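PDB 6R2M: glycoside transferase from Listeria monocytogenes, which probably acts as an extracellular glycoside hydrolase on exopolysaccharide, with transferase activity also possible. Local coordinates for residues 36-50 against 79-91. Numbering follows the deposited sequence.
Sequences LIVDYKNAQEPHYLA and NFITEDNFIKWEA
Glu-90 OE1 is gripped twice: His-47 ND1 donates to it at 2.8 Å, and a water that also accepts from Tyr-48 N donates to it. The ND1 bond enters by the syn lone pair and lies close to the imidazole plane; with ring and carboxylate planes 18° apart, the two groups are nearly coplanar, and the in-plane bond, 156° at the hydrogen, restrains the ring's rotation. Glu-90 starts from a chi1 of 71°, CG between backbone N and carbonyl carbon, then runs extended to the histidine. Next to this pair along the chain, Leu-49 and Glu-90 form a single beta bridge. Ala-91 N reaches Tyr-48 O at 3.0 Å, and Ala-50 N reaches Trp-89 O at 2.8 Å. The Phe-80 ring brings its edge to Tyr-48 O (CE2 at 3.4 Å), and Ala-91 CB, from its own segment, sits over the rim of one face. Apolar contacts flank the bridge: Leu-36 CD1 meets Ala-91 CB at 3.7 Å, and Leu-49 CD2 lies 3.6 Å from Trp-89 CZ3. Leu-49 is the N-cap of helix 50-62, so the bridge ties that helix start to the loop between helices 66-79 and 100-116; Ala-50 also packs on Asp-102, and Ile-87 of the loop on Ile-106, both in helix 100-116.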
loop_
_atom_site.group_PDB
_atom_site.type_symbol
_atom_site.label_atom_id
_atom_site.label_comp_id
_atom_site.label_asym_id
_atom_site.label_seq_id
_atom_site.Cartn_x
_atom_site.Cartn_y
_atom_site.Cartn_z
ATOM N N LEU A 36 -4.310 -0.073 -19.133
ATOM C CA LEU A 36 -4.385 0.195 -17.704
ATOM C C LEU A 36 -4.610 -1.100 -16.941
ATOM O O LEU A 36 -5.209 -2.051 -17.457
ATOM C CB LEU A 36 -5.494 1.201 -17.386
ATOM C CG LEU A 36 -5.294 2.560 -18.070
ATOM C CD1 LEU A 36 -6.210 3.621 -17.482
ATOM C CD2 LEU A 36 -3.841 2.994 -17.963
ATOM N N ILE A 37 -4.100 -1.128 -15.707
ATOM C CA ILE A 37 -4.219 -2.293 -14.833
ATOM C C ILE A 37 -5.559 -2.246 -14.110
ATOM O O ILE A 37 -5.892 -1.247 -13.460
ATOM C CB ILE A 37 -3.045 -2.337 -13.836
ATOM C CG1 ILE A 37 -1.701 -2.151 -14.555
ATOM C CG2 ILE A 37 -3.076 -3.631 -12.998
ATOM C CD1 ILE A 37 -1.438 -3.143 -15.651
ATOM N N VAL A 38 -6.330 -3.346 -14.205
ATOM C CA VAL A 38 -7.676 -3.436 -13.649
ATOM C C VAL A 38 -7.652 -4.223 -12.340
ATOM O O VAL A 38 -6.733 -5.005 -12.069
ATOM C CB VAL A 38 -8.636 -4.072 -14.680
ATOM C CG1 VAL A 38 -8.407 -5.570 -14.754
ATOM C CG2 VAL A 38 -10.086 -3.737 -14.343
ATOM N N ASP A 39 -8.685 -4.020 -11.512
ATOM C CA ASP A 39 -8.726 -4.679 -10.210
ATOM C C ASP A 39 -9.091 -6.156 -10.320
ATOM O O ASP A 39 -8.537 -6.983 -9.589
ATOM C CB ASP A 39 -9.668 -3.937 -9.242
ATOM C CG ASP A 39 -11.085 -3.708 -9.790
ATOM O OD1 ASP A 39 -11.336 -3.830 -11.004
ATOM O OD2 ASP A 39 -11.960 -3.369 -8.960
ATOM N N TYR A 40 -10.035 -6.504 -11.200
ATOM C CA TYR A 40 -10.390 -7.891 -11.474
ATOM C C TYR A 40 -10.521 -8.086 -12.973
ATOM O O TYR A 40 -11.039 -7.210 -13.670
ATOM C CB TYR A 40 -11.720 -8.295 -10.833
ATOM C CG TYR A 40 -11.837 -8.163 -9.334
ATOM C CD1 TYR A 40 -11.486 -9.205 -8.483
ATOM C CD2 TYR A 40 -12.337 -7.001 -8.769
ATOM C CE1 TYR A 40 -11.637 -9.078 -7.113
ATOM C CE2 TYR A 40 -12.484 -6.864 -7.411
ATOM C CZ TYR A 40 -12.125 -7.900 -6.581
ATOM O OH TYR A 40 -12.282 -7.750 -5.223
ATOM N N LYS A 41 -10.113 -9.257 -13.457
ATOM C CA LYS A 41 -10.332 -9.593 -14.857
ATOM C C LYS A 41 -11.821 -9.797 -15.113
ATOM O O LYS A 41 -12.521 -10.422 -14.312
ATOM C CB LYS A 41 -9.552 -10.858 -15.223
ATOM C CG LYS A 41 -9.530 -11.187 -16.723
ATOM C CD LYS A 41 -8.827 -12.528 -16.942
ATOM C CE LYS A 41 -8.476 -12.765 -18.409
ATOM N NZ LYS A 41 -7.803 -14.088 -18.601
ATOM N N ASN A 42 -12.301 -9.264 -16.238
ATOM C CA ASN A 42 -13.700 -9.433 -16.648
ATOM C C ASN A 42 -14.664 -8.916 -15.584
ATOM O O ASN A 42 -15.725 -9.497 -15.340
ATOM C CB ASN A 42 -14.008 -10.899 -16.984
ATOM C CG ASN A 42 -13.202 -11.415 -18.157
ATOM O OD1 ASN A 42 -12.902 -10.674 -19.093
ATOM N ND2 ASN A 42 -12.836 -12.701 -18.111
ATOM N N ALA A 43 -14.301 -7.819 -14.931
ATOM C CA ALA A 43 -15.179 -7.264 -13.910
ATOM C C ALA A 43 -16.376 -6.579 -14.553
ATOM O O ALA A 43 -16.256 -5.951 -15.610
ATOM C CB ALA A 43 -14.420 -6.268 -13.040
ATOM N N GLN A 44 -17.539 -6.703 -13.908
ATOM C CA GLN A 44 -18.707 -5.945 -14.344
ATOM C C GLN A 44 -18.507 -4.453 -14.102
ATOM O O GLN A 44 -18.944 -3.623 -14.908
ATOM C CB GLN A 44 -19.963 -6.421 -13.610
ATOM C CG GLN A 44 -20.032 -7.906 -13.312
ATOM C CD GLN A 44 -21.066 -8.222 -12.243
ATOM O OE1 GLN A 44 -20.757 -8.234 -11.049
ATOM N NE2 GLN A 44 -22.305 -8.466 -12.665
ATOM N N GLU A 45 -17.858 -4.098 -12.989
ATOM C CA GLU A 45 -17.586 -2.714 -12.607
ATOM C C GLU A 45 -16.079 -2.571 -12.424
ATOM O O GLU A 45 -15.585 -2.551 -11.285
ATOM C CB GLU A 45 -18.334 -2.335 -11.332
ATOM C CG GLU A 45 -18.865 -0.915 -11.312
ATOM C CD GLU A 45 -19.635 -0.602 -10.041
ATOM O OE1 GLU A 45 -19.755 -1.498 -9.177
ATOM O OE2 GLU A 45 -20.114 0.543 -9.897
ATOM N N PRO A 46 -15.322 -2.482 -13.516
ATOM C CA PRO A 46 -13.861 -2.424 -13.402
ATOM C C PRO A 46 -13.392 -1.086 -12.862
ATOM O O PRO A 46 -13.985 -0.038 -13.129
ATOM C CB PRO A 46 -13.385 -2.622 -14.842
ATOM C CG PRO A 46 -14.500 -2.080 -15.669
ATOM C CD PRO A 46 -15.767 -2.384 -14.916
ATOM N N HIS A 47 -12.285 -1.132 -12.122
ATOM C CA HIS A 47 -11.644 0.070 -11.608
ATOM C C HIS A 47 -10.172 0.035 -11.969
ATOM O O HIS A 47 -9.506 -0.987 -11.765
ATOM C CB HIS A 47 -11.816 0.186 -10.101
ATOM C CG HIS A 47 -13.236 0.381 -9.691
ATOM N ND1 HIS A 47 -13.869 1.605 -9.773
ATOM C CD2 HIS A 47 -14.155 -0.492 -9.219
ATOM C CE1 HIS A 47 -15.115 1.478 -9.350
ATOM N NE2 HIS A 47 -15.314 0.214 -9.007
ATOM N N TYR A 48 -9.676 1.148 -12.505
ATOM C CA TYR A 48 -8.286 1.300 -12.925
ATOM C C TYR A 48 -7.608 2.197 -11.894
ATOM O O TYR A 48 -7.590 3.418 -12.027
ATOM C CB TYR A 48 -8.204 1.877 -14.335
ATOM C CG TYR A 48 -9.127 1.153 -15.282
ATOM C CD1 TYR A 48 -8.831 -0.132 -15.714
ATOM C CD2 TYR A 48 -10.307 1.742 -15.705
ATOM C CE1 TYR A 48 -9.694 -0.814 -16.570
ATOM C CE2 TYR A 48 -11.167 1.078 -16.557
ATOM C CZ TYR A 48 -10.857 -0.196 -16.982
ATOM O OH TYR A 48 -11.716 -0.856 -17.835
ATOM N N LEU A 49 -7.031 1.565 -10.871
ATOM C CA LEU A 49 -6.668 2.231 -9.620
ATOM C C LEU A 49 -5.233 2.751 -9.637
ATOM O O LEU A 49 -4.324 2.076 -10.124
ATOM C CB LEU A 49 -6.822 1.259 -8.445
ATOM C CG LEU A 49 -8.222 0.654 -8.260
ATOM C CD1 LEU A 49 -8.166 -0.515 -7.290
ATOM C CD2 LEU A 49 -9.163 1.717 -7.727
ATOM N N ALA A 50 -5.034 3.961 -9.086
ATOM C CA ALA A 50 -3.672 4.422 -8.839
ATOM C C ALA A 50 -2.942 3.461 -7.921
ATOM O O ALA A 50 -1.713 3.310 -8.018
ATOM C CB ALA A 50 -3.681 5.840 -8.244
ATOM N N ASN A 79 -2.832 9.077 -18.032
ATOM C CA ASN A 79 -4.158 8.726 -17.551
ATOM C C ASN A 79 -4.440 9.131 -16.120
ATOM O O ASN A 79 -5.616 9.204 -15.751
ATOM C CB ASN A 79 -4.404 7.212 -17.678
ATOM C CG ASN A 79 -4.375 6.736 -19.116
ATOM O OD1 ASN A 79 -5.382 6.808 -19.821
ATOM N ND2 ASN A 79 -3.212 6.268 -19.572
ATOM N N PHE A 80 -3.416 9.391 -15.301
ATOM C CA PHE A 80 -3.636 9.628 -13.879
ATOM C C PHE A 80 -3.219 11.014 -13.418
ATOM O O PHE A 80 -3.889 11.596 -12.555
ATOM C CB PHE A 80 -2.882 8.591 -13.036
ATOM C CG PHE A 80 -3.426 7.188 -13.141
ATOM C CD1 PHE A 80 -2.995 6.332 -14.144
ATOM C CD2 PHE A 80 -4.351 6.717 -12.219
ATOM C CE1 PHE A 80 -3.481 5.023 -14.230
ATOM C CE2 PHE A 80 -4.845 5.407 -12.306
ATOM C CZ PHE A 80 -4.406 4.571 -13.311
ATOM N N ILE A 81 -2.139 11.572 -13.956
ATOM C CA ILE A 81 -1.590 12.823 -13.438
ATOM C C ILE A 81 -2.273 14.006 -14.107
ATOM O O ILE A 81 -2.289 14.115 -15.342
ATOM C CB ILE A 81 -0.071 12.884 -13.636
ATOM C CG1 ILE A 81 0.576 11.715 -12.889
ATOM C CG2 ILE A 81 0.450 14.213 -13.097
ATOM C CD1 ILE A 81 2.060 11.593 -13.124
ATOM N N THR A 82 -2.825 14.900 -13.294
ATOM C CA THR A 82 -3.472 16.094 -13.822
ATOM C C THR A 82 -2.442 17.148 -14.211
ATOM O O THR A 82 -1.249 17.037 -13.917
ATOM C CB THR A 82 -4.437 16.687 -12.806
ATOM O OG1 THR A 82 -3.697 17.260 -11.716
ATOM C CG2 THR A 82 -5.404 15.621 -12.304
ATOM N N GLU A 83 -2.930 18.212 -14.849
ATOM C CA GLU A 83 -2.027 19.283 -15.245
ATOM C C GLU A 83 -1.463 20.039 -14.048
ATOM O O GLU A 83 -0.411 20.672 -14.179
ATOM C CB GLU A 83 -2.735 20.242 -16.205
ATOM C CG GLU A 83 -3.789 21.130 -15.569
ATOM C CD GLU A 83 -4.551 21.949 -16.600
ATOM O OE1 GLU A 83 -3.966 22.279 -17.657
ATOM O OE2 GLU A 83 -5.735 22.263 -16.351
ATOM N N ASP A 84 -2.114 19.984 -12.881
ATOM C CA ASP A 84 -1.527 20.541 -11.668
ATOM C C ASP A 84 -0.900 19.474 -10.768
ATOM O O ASP A 84 -0.768 19.690 -9.554
ATOM C CB ASP A 84 -2.559 21.373 -10.903
ATOM C CG ASP A 84 -3.951 20.768 -10.923
ATOM O OD1 ASP A 84 -4.861 21.369 -10.300
ATOM O OD2 ASP A 84 -4.154 19.707 -11.558
ATOM N N ASN A 85 -0.520 18.325 -11.343
ATOM C CA ASN A 85 0.386 17.370 -10.717
ATOM C C ASN A 85 -0.266 16.594 -9.581
ATOM O O ASN A 85 0.426 16.114 -8.683
ATOM C CB ASN A 85 1.662 18.049 -10.219
ATOM C CG ASN A 85 2.484 18.614 -11.348
ATOM O OD1 ASN A 85 2.994 17.873 -12.183
ATOM N ND2 ASN A 85 2.613 19.936 -11.383
ATOM N N PHE A 86 -1.589 16.453 -9.616
ATOM C CA PHE A 86 -2.286 15.522 -8.740
ATOM C C PHE A 86 -2.387 14.166 -9.423
ATOM O O PHE A 86 -2.381 14.069 -10.655
ATOM C CB PHE A 86 -3.691 16.024 -8.393
ATOM C CG PHE A 86 -3.704 17.274 -7.555
ATOM C CD1 PHE A 86 -3.620 17.207 -6.174
ATOM C CD2 PHE A 86 -3.792 18.517 -8.161
ATOM C CE1 PHE A 86 -3.634 18.378 -5.410
ATOM C CE2 PHE A 86 -3.788 19.684 -7.412
ATOM C CZ PHE A 86 -3.710 19.608 -6.037
ATOM N N ILE A 87 -2.470 13.112 -8.619
ATOM C CA ILE A 87 -2.653 11.750 -9.125
ATOM C C ILE A 87 -4.086 11.346 -8.806
ATOM O O ILE A 87 -4.439 11.179 -7.634
ATOM C CB ILE A 87 -1.652 10.753 -8.512
ATOM C CG1 ILE A 87 -0.206 11.130 -8.838
ATOM C CG2 ILE A 87 -1.932 9.338 -9.051
ATOM C CD1 ILE A 87 0.830 10.248 -8.135
ATOM N N LYS A 88 -4.926 11.209 -9.839
ATOM C CA LYS A 88 -6.278 10.691 -9.636
ATOM C C LYS A 88 -6.227 9.311 -8.987
ATOM O O LYS A 88 -5.440 8.457 -9.395
ATOM C CB LYS A 88 -7.005 10.582 -10.974
ATOM C CG LYS A 88 -7.286 11.885 -11.667
ATOM C CD LYS A 88 -7.984 11.578 -12.977
ATOM C CE LYS A 88 -8.400 12.831 -13.710
ATOM N NZ LYS A 88 -9.075 12.460 -14.983
ATOM N N TRP A 89 -7.084 9.072 -7.985
ATOM C CA TRP A 89 -7.043 7.758 -7.337
ATOM C C TRP A 89 -7.544 6.654 -8.266
ATOM O O TRP A 89 -7.208 5.487 -8.053
ATOM C CB TRP A 89 -7.823 7.770 -6.007
ATOM C CG TRP A 89 -9.315 7.779 -6.140
ATOM C CD1 TRP A 89 -10.132 8.877 -6.186
ATOM C CD2 TRP A 89 -10.179 6.634 -6.233
ATOM N NE1 TRP A 89 -11.448 8.480 -6.300
ATOM C CE2 TRP A 89 -11.501 7.112 -6.333
ATOM C CE3 TRP A 89 -9.964 5.250 -6.228
ATOM C CZ2 TRP A 89 -12.604 6.258 -6.448
ATOM C CZ3 TRP A 89 -11.063 4.403 -6.339
ATOM C CH2 TRP A 89 -12.363 4.908 -6.449
ATOM N N GLU A 90 -8.318 6.995 -9.303
ATOM C CA GLU A 90 -8.606 6.057 -10.387
ATOM C C GLU A 90 -8.730 6.844 -11.686
ATOM O O GLU A 90 -8.986 8.052 -11.687
ATOM C CB GLU A 90 -9.864 5.214 -10.105
ATOM C CG GLU A 90 -11.186 5.956 -10.184
ATOM C CD GLU A 90 -12.378 5.020 -10.004
ATOM O OE1 GLU A 90 -12.204 3.789 -10.178
ATOM O OE2 GLU A 90 -13.478 5.517 -9.687
ATOM N N ALA A 91 -8.522 6.150 -12.804
ATOM C CA ALA A 91 -8.358 6.825 -14.095
ATOM C C ALA A 91 -9.704 6.946 -14.806
ATOM O O ALA A 91 -10.016 6.211 -15.753
ATOM C CB ALA A 91 -7.344 6.076 -14.952
HETATM O O HOH W 1 -11.361 3.336 -12.906
#